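Local coordinates for protein activating signal cointegrator 1 complex subunit 2 (Homo sapiens, PDB 6YXQ) that binds K63-linked polyubiquitin, recruits ASCC3 and ALKBH3 to DNA damage sites, and takes part in rescuing stalled ribosomes, at residues S97-V102 with C169-K174; L244-I249 with G310-R315. One frame throughout, in Å; residues are numbered along the deposited sequence.

Contact 1 of 2, residues S97-V102 with C169-K174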
ATOM      1  N   SER B  97       0.635   8.002   4.418  1.00 82.15           N
ATOM      2  CA  SER B  97      -0.816   8.161   4.450  1.00 76.63           C
ATOM      3  C   SER B  97      -1.498   7.062   3.656  1.00 69.11           C
ATOM      4  O   SER B  97      -2.450   6.426   4.134  1.00 82.49           O
ATOM      5  CB  SER B  97      -1.208   9.522   3.879  1.00 79.25           C
ATOM      6  OG  SER B  97      -0.256  10.507   4.218  1.00100.56           O
ATOM      7  N   TYR B  98      -1.035   6.842   2.424  1.00 58.11           N
ATOM      8  CA  TYR B  98      -1.642   5.806   1.595  1.00 57.21           C
ATOM      9  C   TYR B  98      -1.520   4.443   2.263  1.00 71.76           C
ATOM     10  O   TYR B  98      -2.515   3.731   2.424  1.00 69.10           O
ATOM     11  CB  TYR B  98      -1.019   5.783   0.196  1.00 55.46           C
ATOM     12  CG  TYR B  98      -1.575   4.680  -0.686  1.00 70.59           C
ATOM     13  CD1 TYR B  98      -2.749   4.865  -1.411  1.00 86.28           C
ATOM     14  CD2 TYR B  98      -0.933   3.451  -0.785  1.00 73.79           C
ATOM     15  CE1 TYR B  98      -3.268   3.851  -2.215  1.00 89.35           C
ATOM     16  CE2 TYR B  98      -1.445   2.435  -1.585  1.00 78.61           C
ATOM     17  CZ  TYR B  98      -2.609   2.639  -2.298  1.00 75.73           C
ATOM     18  OH  TYR B  98      -3.113   1.631  -3.090  1.00 69.99           O
ATOM     19  N   LEU B  99      -0.310   4.067   2.682  1.00 73.96           N
ATOM     20  CA  LEU B  99      -0.125   2.751   3.291  1.00 67.25           C
ATOM     21  C   LEU B  99      -1.001   2.581   4.529  1.00 72.36           C
ATOM     22  O   LEU B  99      -1.603   1.519   4.738  1.00 66.48           O
ATOM     23  CB  LEU B  99       1.345   2.540   3.647  1.00 70.56           C
ATOM     24  CG  LEU B  99       2.311   2.296   2.487  1.00 68.20           C
ATOM     25  CD1 LEU B  99       3.727   2.107   3.013  1.00 69.10           C
ATOM     26  CD2 LEU B  99       1.876   1.102   1.654  1.00 59.38           C
ATOM     27  N   ARG B 100      -1.102   3.624   5.355  1.00 71.29           N
ATOM     28  CA  ARG B 100      -1.860   3.517   6.595  1.00 63.84           C
ATOM     29  C   ARG B 100      -3.353   3.385   6.333  1.00 81.68           C
ATOM     30  O   ARG B 100      -4.037   2.628   7.031  1.00 87.17           O
ATOM     31  CB  ARG B 100      -1.581   4.732   7.481  1.00 54.03           C
ATOM     32  CG  ARG B 100      -2.466   4.818   8.720  1.00 66.24           C
ATOM     33  CD  ARG B 100      -2.017   5.948   9.647  1.00 88.99           C
ATOM     34  NE  ARG B 100      -2.654   5.869  10.961  1.00109.73           N
ATOM     35  CZ  ARG B 100      -2.362   6.665  11.985  1.00129.34           C
ATOM     36  NH1 ARG B 100      -1.438   7.607  11.850  1.00149.48           N
ATOM     37  NH2 ARG B 100      -2.992   6.519  13.143  1.00128.29           N
ATOM     38  N   TYR B 101      -3.882   4.105   5.334  1.00 84.05           N
ATOM     39  CA  TYR B 101      -5.329   4.244   5.222  1.00 71.79           C
ATOM     40  C   TYR B 101      -5.965   3.525   4.040  1.00 68.84           C
ATOM     41  O   TYR B 101      -7.194   3.395   4.023  1.00 72.50           O
ATOM     42  CB  TYR B 101      -5.711   5.730   5.176  1.00 65.73           C
ATOM     43  CG  TYR B 101      -5.464   6.446   6.488  1.00 76.23           C
ATOM     44  CD1 TYR B 101      -6.161   6.092   7.639  1.00 77.52           C
ATOM     45  CD2 TYR B 101      -4.535   7.469   6.578  1.00 86.67           C
ATOM     46  CE1 TYR B 101      -5.936   6.741   8.847  1.00 81.89           C
ATOM     47  CE2 TYR B 101      -4.305   8.125   7.779  1.00 99.82           C
ATOM     48  CZ  TYR B 101      -5.005   7.758   8.908  1.00 91.69           C
ATOM     49  OH  TYR B 101      -4.769   8.418  10.093  1.00 94.26           O
ATOM     50  N   VAL B 102      -5.189   3.033   3.076  1.00 70.12           N
ATOM     51  CA  VAL B 102      -5.798   2.427   1.887  1.00 64.15           C
ATOM     52  C   VAL B 102      -6.595   1.197   2.300  1.00 72.28           C
ATOM     53  O   VAL B 102      -6.120   0.397   3.129  1.00 82.86           O
ATOM     54  CB  VAL B 102      -4.719   2.071   0.844  1.00 71.71           C
ATOM     55  CG1 VAL B 102      -3.686   1.120   1.417  1.00 65.94           C
ATOM     56  CG2 VAL B 102      -5.356   1.472  -0.399  1.00 82.58           C
ATOM     57  N   CYS B 169       3.585  -5.559   2.826  1.00 69.71           N
ATOM     58  CA  CYS B 169       3.369  -6.994   2.630  1.00 72.46           C
ATOM     59  C   CYS B 169       1.898  -7.337   2.535  1.00 63.33           C
ATOM     60  O   CYS B 169       1.485  -8.035   1.598  1.00 70.87           O
ATOM     61  CB  CYS B 169       4.017  -7.816   3.746  1.00 70.87           C
ATOM     62  SG  CYS B 169       5.791  -7.621   3.886  1.00 72.59           S
ATOM     63  N   VAL B 170       1.094  -6.879   3.503  1.00 66.20           N
ATOM     64  CA  VAL B 170      -0.314  -7.260   3.442  1.00 63.15           C
ATOM     65  C   VAL B 170      -0.974  -6.672   2.203  1.00 66.75           C
ATOM     66  O   VAL B 170      -1.949  -7.231   1.682  1.00 76.51           O
ATOM     67  CB  VAL B 170      -1.060  -6.848   4.718  1.00 61.52           C
ATOM     68  CG1 VAL B 170      -1.110  -5.346   4.863  1.00 64.78           C
ATOM     69  CG2 VAL B 170      -2.469  -7.416   4.725  1.00 62.06           C
ATOM     70  N   LEU B 171      -0.440  -5.562   1.681  1.00 69.60           N
ATOM     71  CA  LEU B 171      -1.066  -4.919   0.533  1.00 49.43           C
ATOM     72  C   LEU B 171      -0.642  -5.548  -0.792  1.00 62.16           C
ATOM     73  O   LEU B 171      -1.479  -5.721  -1.684  1.00 72.14           O
ATOM     74  CB  LEU B 171      -0.748  -3.423   0.532  1.00 49.12           C
ATOM     75  CG  LEU B 171      -1.493  -2.566   1.565  1.00 66.37           C
ATOM     76  CD1 LEU B 171      -0.960  -1.139   1.541  1.00 80.81           C
ATOM     77  CD2 LEU B 171      -3.006  -2.578   1.382  1.00 49.74           C
ATOM     78  N   PHE B 172       0.637  -5.905  -0.952  1.00 56.99           N
ATOM     79  CA  PHE B 172       1.140  -6.345  -2.253  1.00 65.11           C
ATOM     80  C   PHE B 172       1.683  -7.770  -2.240  1.00 74.88           C
ATOM     81  O   PHE B 172       2.369  -8.166  -3.187  1.00 97.41           O
ATOM     82  CB  PHE B 172       2.233  -5.401  -2.772  1.00 59.93           C
ATOM     83  CG  PHE B 172       1.871  -3.941  -2.727  1.00 65.73           C
ATOM     84  CD1 PHE B 172       1.179  -3.350  -3.771  1.00 72.15           C
ATOM     85  CD2 PHE B 172       2.249  -3.151  -1.654  1.00 80.28           C
ATOM     86  CE1 PHE B 172       0.852  -2.005  -3.734  1.00 79.76           C
ATOM     87  CE2 PHE B 172       1.926  -1.806  -1.612  1.00 79.19           C
ATOM     88  CZ  PHE B 172       1.228  -1.233  -2.653  1.00 82.19           C
ATOM     89  N   GLY B 173       1.395  -8.563  -1.211  1.00 69.28           N
ATOM     90  CA  GLY B 173       2.099  -9.819  -1.088  1.00 64.21           C
ATOM     91  C   GLY B 173       1.446 -10.993  -1.777  1.00 75.89           C
ATOM     92  O   GLY B 173       2.131 -11.957  -2.131  1.00 99.27           O
ATOM     93  N   LYS B 174       0.127 -10.942  -1.963  1.00 65.93           N
ATOM     94  CA  LYS B 174      -0.554 -12.054  -2.614  1.00 61.53           C
ATOM     95  C   LYS B 174      -0.108 -12.192  -4.063  1.00 72.57           C
ATOM     96  O   LYS B 174       0.273 -13.282  -4.507  1.00 80.31           O
ATOM     97  CB  LYS B 174      -2.068 -11.877  -2.532  1.00 57.35           C
ATOM     98  CG  LYS B 174      -2.821 -13.198  -2.623  1.00 75.35           C
ATOM     99  CD  LYS B 174      -4.193 -13.036  -3.257  1.00 80.87           C
ATOM    100  CE  LYS B 174      -5.011 -14.314  -3.127  1.00 88.34           C
ATOM    101  NZ  LYS B 174      -5.371 -14.597  -1.704  1.00 96.26           N
TER
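The backbones come nearest at Leu99 and Leu171, whose CA atoms are 8.2 Å apart, so the last turn of helix 89-101 and the residue after it face the 169-172 part of helix 162-172 with side chains filling the gap. Leu171 has the largest share of the contact. Its CA–CB bond points at the other segment, and with CG anti to the carbonyl carbon (chi1 -74°) its methyl fork is carried forward between two partners. CD1 lies 3.6 Å from Leu99 CD2, the two side chains slanting across each other, and the same CD1 meets Val102 CG1 at 3.5 Å. Val102 comes tip to tip with Leu171, and since its CG1 also lies 3.8 Å from Leu171 CD2, this one methyl is set against both arms of the fork. Val102 is the first residue to leave the helix, yet its N still donates to Tyr98 O at 2.8 Å, and its CB sits over the centre of the Tyr98 ring, 3.7 Å above the plane, while CG1 faces Leu171. Leu99 CD2 also comes to the edge of the Phe172 ring, near its plane and 4.4 Å from CE2. No hydrogen bond or charge pair joins the two segments, and all four touching residues are buried: the join is purely apolar.

Helix 114-135 backs it, with Phe131 against Leu99, His124 and Phe128 meeting the Phe172 ring, and Leu123 and Val127 against Tyr98. Met177 of the ASCC3 chain also touches Leu171, so the contact lies beside the ASCC2–ASCC3 interface, while helix 243-266 packs on Cys169 and Val170.

Contact 2 of 2, residues L244-I249 with G310-R315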
ATOM      1  N   LEU B 244     -21.470  -3.896  17.896  1.00108.22           N
ATOM      2  CA  LEU B 244     -20.447  -3.318  17.035  1.00113.54           C
ATOM      3  C   LEU B 244     -19.143  -3.021  17.766  1.00111.18           C
ATOM      4  O   LEU B 244     -18.137  -2.740  17.106  1.00114.79           O
ATOM      5  CB  LEU B 244     -20.992  -2.058  16.359  1.00112.76           C
ATOM      6  CG  LEU B 244     -22.202  -2.373  15.472  1.00113.36           C
ATOM      7  CD1 LEU B 244     -23.460  -1.683  15.988  1.00116.39           C
ATOM      8  CD2 LEU B 244     -21.939  -2.022  14.007  1.00113.88           C
ATOM      9  N   GLU B 245     -19.132  -3.076  19.100  1.00101.38           N
ATOM     10  CA  GLU B 245     -17.863  -3.187  19.813  1.00 94.32           C
ATOM     11  C   GLU B 245     -17.213  -4.539  19.536  1.00 90.35           C
ATOM     12  O   GLU B 245     -16.002  -4.621  19.283  1.00 83.70           O
ATOM     13  CB  GLU B 245     -18.084  -2.990  21.313  1.00 90.12           C
ATOM     14  CG  GLU B 245     -18.063  -1.545  21.778  1.00 97.60           C
ATOM     15  CD  GLU B 245     -18.013  -1.420  23.296  1.00115.52           C
ATOM     16  OE1 GLU B 245     -18.789  -2.117  23.983  1.00115.23           O
ATOM     17  OE2 GLU B 245     -17.197  -0.621  23.803  1.00123.24           O
ATOM     18  N   LEU B 246     -18.013  -5.609  19.574  1.00 83.66           N
ATOM     19  CA  LEU B 246     -17.537  -6.937  19.197  1.00 82.25           C
ATOM     20  C   LEU B 246     -17.075  -6.962  17.748  1.00 81.68           C
ATOM     21  O   LEU B 246     -16.064  -7.601  17.413  1.00 85.69           O
ATOM     22  CB  LEU B 246     -18.654  -7.957  19.420  1.00 76.70           C
ATOM     23  CG  LEU B 246     -18.480  -9.386  18.918  1.00 74.32           C
ATOM     24  CD1 LEU B 246     -17.360 -10.061  19.678  1.00 71.77           C
ATOM     25  CD2 LEU B 246     -19.773 -10.144  19.112  1.00 74.56           C
ATOM     26  N   LYS B 247     -17.826  -6.292  16.872  1.00 73.33           N
ATOM     27  CA  LYS B 247     -17.432  -6.184  15.474  1.00 83.52           C
ATOM     28  C   LYS B 247     -16.050  -5.558  15.358  1.00 87.05           C
ATOM     29  O   LYS B 247     -15.190  -6.052  14.620  1.00 84.09           O
ATOM     30  CB  LYS B 247     -18.479  -5.368  14.710  1.00 88.50           C
ATOM     31  CG  LYS B 247     -18.250  -5.219  13.209  1.00 77.81           C
ATOM     32  CD  LYS B 247     -19.295  -4.284  12.616  1.00 86.97           C
ATOM     33  CE  LYS B 247     -19.105  -4.071  11.119  1.00 85.01           C
ATOM     34  NZ  LYS B 247     -20.159  -3.172  10.557  1.00 86.39           N
ATOM     35  N   ASP B 248     -15.809  -4.481  16.113  1.00 88.04           N
ATOM     36  CA  ASP B 248     -14.512  -3.817  16.062  1.00 80.31           C
ATOM     37  C   ASP B 248     -13.416  -4.722  16.594  1.00 83.77           C
ATOM     38  O   ASP B 248     -12.310  -4.759  16.042  1.00 77.91           O
ATOM     39  CB  ASP B 248     -14.553  -2.511  16.852  1.00 72.55           C
ATOM     40  CG  ASP B 248     -14.977  -1.331  16.001  1.00 98.05           C
ATOM     41  OD1 ASP B 248     -15.274  -1.529  14.804  1.00104.21           O
ATOM     42  OD2 ASP B 248     -15.012  -0.201  16.530  1.00111.01           O
ATOM     43  N   ILE B 249     -13.702  -5.462  17.666  1.00 80.40           N
ATOM     44  CA  ILE B 249     -12.693  -6.355  18.229  1.00 69.10           C
ATOM     45  C   ILE B 249     -12.257  -7.387  17.199  1.00 73.82           C
ATOM     46  O   ILE B 249     -11.058  -7.583  16.964  1.00 73.07           O
ATOM     47  CB  ILE B 249     -13.217  -7.032  19.503  1.00 64.40           C
ATOM     48  CG1 ILE B 249     -13.434  -5.990  20.601  1.00 82.97           C
ATOM     49  CG2 ILE B 249     -12.237  -8.087  19.943  1.00 57.84           C
ATOM     50  CD1 ILE B 249     -12.162  -5.320  21.066  1.00 83.12           C
ATOM     51  N   GLY B 310     -22.506 -13.584  10.615  1.00 81.26           N
ATOM     52  CA  GLY B 310     -21.846 -14.491   9.687  1.00 72.87           C
ATOM     53  C   GLY B 310     -20.535 -13.937   9.160  1.00 67.54           C
ATOM     54  O   GLY B 310     -19.551 -14.673   9.010  1.00 82.15           O
ATOM     55  N   ASP B 311     -20.497 -12.633   8.875  1.00 61.04           N
ATOM     56  CA  ASP B 311     -19.240 -11.997   8.494  1.00 72.78           C
ATOM     57  C   ASP B 311     -18.215 -12.081   9.622  1.00 77.95           C
ATOM     58  O   ASP B 311     -17.036 -12.379   9.389  1.00 74.47           O
ATOM     59  CB  ASP B 311     -19.490 -10.540   8.112  1.00 71.37           C
ATOM     60  CG  ASP B 311     -18.207  -9.744   7.989  1.00 78.73           C
ATOM     61  OD1 ASP B 311     -17.342 -10.123   7.170  1.00 75.70           O
ATOM     62  OD2 ASP B 311     -18.063  -8.741   8.716  1.00 83.64           O
ATOM     63  N   LEU B 312     -18.646 -11.807  10.853  1.00 78.67           N
ATOM     64  CA  LEU B 312     -17.747 -11.918  11.994  1.00 73.93           C
ATOM     65  C   LEU B 312     -17.238 -13.345  12.153  1.00 88.08           C
ATOM     66  O   LEU B 312     -16.084 -13.563  12.535  1.00 87.05           O
ATOM     67  CB  LEU B 312     -18.464 -11.461  13.261  1.00 69.89           C
ATOM     68  CG  LEU B 312     -18.298 -10.009  13.701  1.00 67.57           C
ATOM     69  CD1 LEU B 312     -18.575  -9.043  12.563  1.00 83.41           C
ATOM     70  CD2 LEU B 312     -19.201  -9.727  14.884  1.00 78.52           C
ATOM     71  N   TRP B 313     -18.088 -14.331  11.866  1.00 85.06           N
ATOM     72  CA  TRP B 313     -17.658 -15.722  11.934  1.00 79.94           C
ATOM     73  C   TRP B 313     -16.589 -16.015  10.892  1.00 77.09           C
ATOM     74  O   TRP B 313     -15.587 -16.685  11.181  1.00 93.16           O
ATOM     75  CB  TRP B 313     -18.857 -16.645  11.741  1.00 74.44           C
ATOM     76  CG  TRP B 313     -18.483 -18.070  11.803  1.00 64.89           C
ATOM     77  CD1 TRP B 313     -18.247 -18.900  10.751  1.00 75.59           C
ATOM     78  CD2 TRP B 313     -18.280 -18.844  12.983  1.00 79.02           C
ATOM     79  NE1 TRP B 313     -17.914 -20.154  11.203  1.00 85.41           N
ATOM     80  CE2 TRP B 313     -17.929 -20.145  12.573  1.00 84.43           C
ATOM     81  CE3 TRP B 313     -18.369 -18.568  14.351  1.00 92.09           C
ATOM     82  CZ2 TRP B 313     -17.665 -21.168  13.482  1.00 81.13           C
ATOM     83  CZ3 TRP B 313     -18.106 -19.583  15.251  1.00 91.65           C
ATOM     84  CH2 TRP B 313     -17.759 -20.867  14.813  1.00 88.16           C
ATOM     85  N   GLN B 314     -16.805 -15.545   9.662  1.00 74.61           N
ATOM     86  CA  GLN B 314     -15.796 -15.704   8.618  1.00 75.99           C
ATOM     87  C   GLN B 314     -14.467 -15.104   9.051  1.00 71.67           C
ATOM     88  O   GLN B 314     -13.409 -15.731   8.913  1.00 75.88           O
ATOM     89  CB  GLN B 314     -16.271 -15.057   7.316  1.00 74.77           C
ATOM     90  CG  GLN B 314     -17.451 -15.755   6.678  1.00 83.23           C
ATOM     91  CD  GLN B 314     -17.082 -17.107   6.116  1.00 80.65           C
ATOM     92  OE1 GLN B 314     -16.073 -17.250   5.419  1.00 81.38           O
ATOM     93  NE2 GLN B 314     -17.893 -18.112   6.425  1.00 76.51           N
ATOM     94  N   ARG B 315     -14.512 -13.885   9.596  1.00 63.76           N
ATOM     95  CA  ARG B 315     -13.292 -13.207  10.025  1.00 67.93           C
ATOM     96  C   ARG B 315     -12.616 -13.939  11.177  1.00 78.01           C
ATOM     97  O   ARG B 315     -11.387 -14.049  11.209  1.00 82.82           O
ATOM     98  CB  ARG B 315     -13.606 -11.764  10.419  1.00 65.33           C
ATOM     99  CG  ARG B 315     -14.194 -10.960   9.279  1.00 66.52           C
ATOM    100  CD  ARG B 315     -14.394  -9.491   9.621  1.00 66.69           C
ATOM    101  NE  ARG B 315     -14.991  -8.789   8.489  1.00 66.02           N
ATOM    102  CZ  ARG B 315     -14.297  -8.346   7.448  1.00 79.00           C
ATOM    103  NH1 ARG B 315     -12.980  -8.518   7.413  1.00 70.59           N
ATOM    104  NH2 ARG B 315     -14.915  -7.731   6.446  1.00 83.71           N
TER
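Leu312 projects from helix 306-340 onto Lys247 and Leu246 of helix 243-266, a helix–helix packing contact within the all-helical part of ASCC2 that binds ASCC3. The two segments run in the same general direction and come closest at Lys247 and Leu312, with CA atoms 6.7 Å apart. The two methyls of Leu312 divide the work. CD1 lies 3.9 Å from Lys247 CG, against the aliphatic base of a lysine chain that crosses the leucine at about a right angle. CD2 turns to the backbone side, 4.0 Å from Lys247 CA, and also touches Leu246, whose CG is 4.1 Å away and whose side chain slants across. Lys247 starts with CG anti to its backbone nitrogen (chi1 -177°) and stays extended, taking the ammonium away from this apolar patch toward Glu108, with which it forms a long, weak ion pair. Ile298 of helix 279-300 and Val250 add to the packing round Leu312, and Pro238 and Met241 to that round Leu246.

On the Lys247 side of Leu312, Asp311 and Arg315, one turn apart on helix 306-340, form a salt bridge within the helix. Arg315 also gives NH1 to the carbonyl of Phe106. Arg315 NE lies 3.0 Å from Asp311 OD1 and donates to OD2, meeting that oxygen on its syn side in a nearly straight bond (N-H...O 167°).

In the fold
From the N terminus, the chain reaches contact 1 first: helix 89-101 meets helix 162-172 and closes a loop of 66 residues that includes helices 114-135 and 147-156. After helices 177-190 and 193-216 it opens contact 2, in which helices 243-266 and 306-340 enclose a second loop of 60 residues holding helices 271-275 and 279-300. The loops follow in series and neither nest nor cross; their contact centres are 22 Å apart. Helix 243-266 bridges them, its first turns in contact 2 and its later ones packed on Val170 and Cys169. Phe106 meets both regions, with Val170 packed on it and its carbonyl bonded to Arg315; the ASCC3 chain reaches both too, its Leu180 against Arg315.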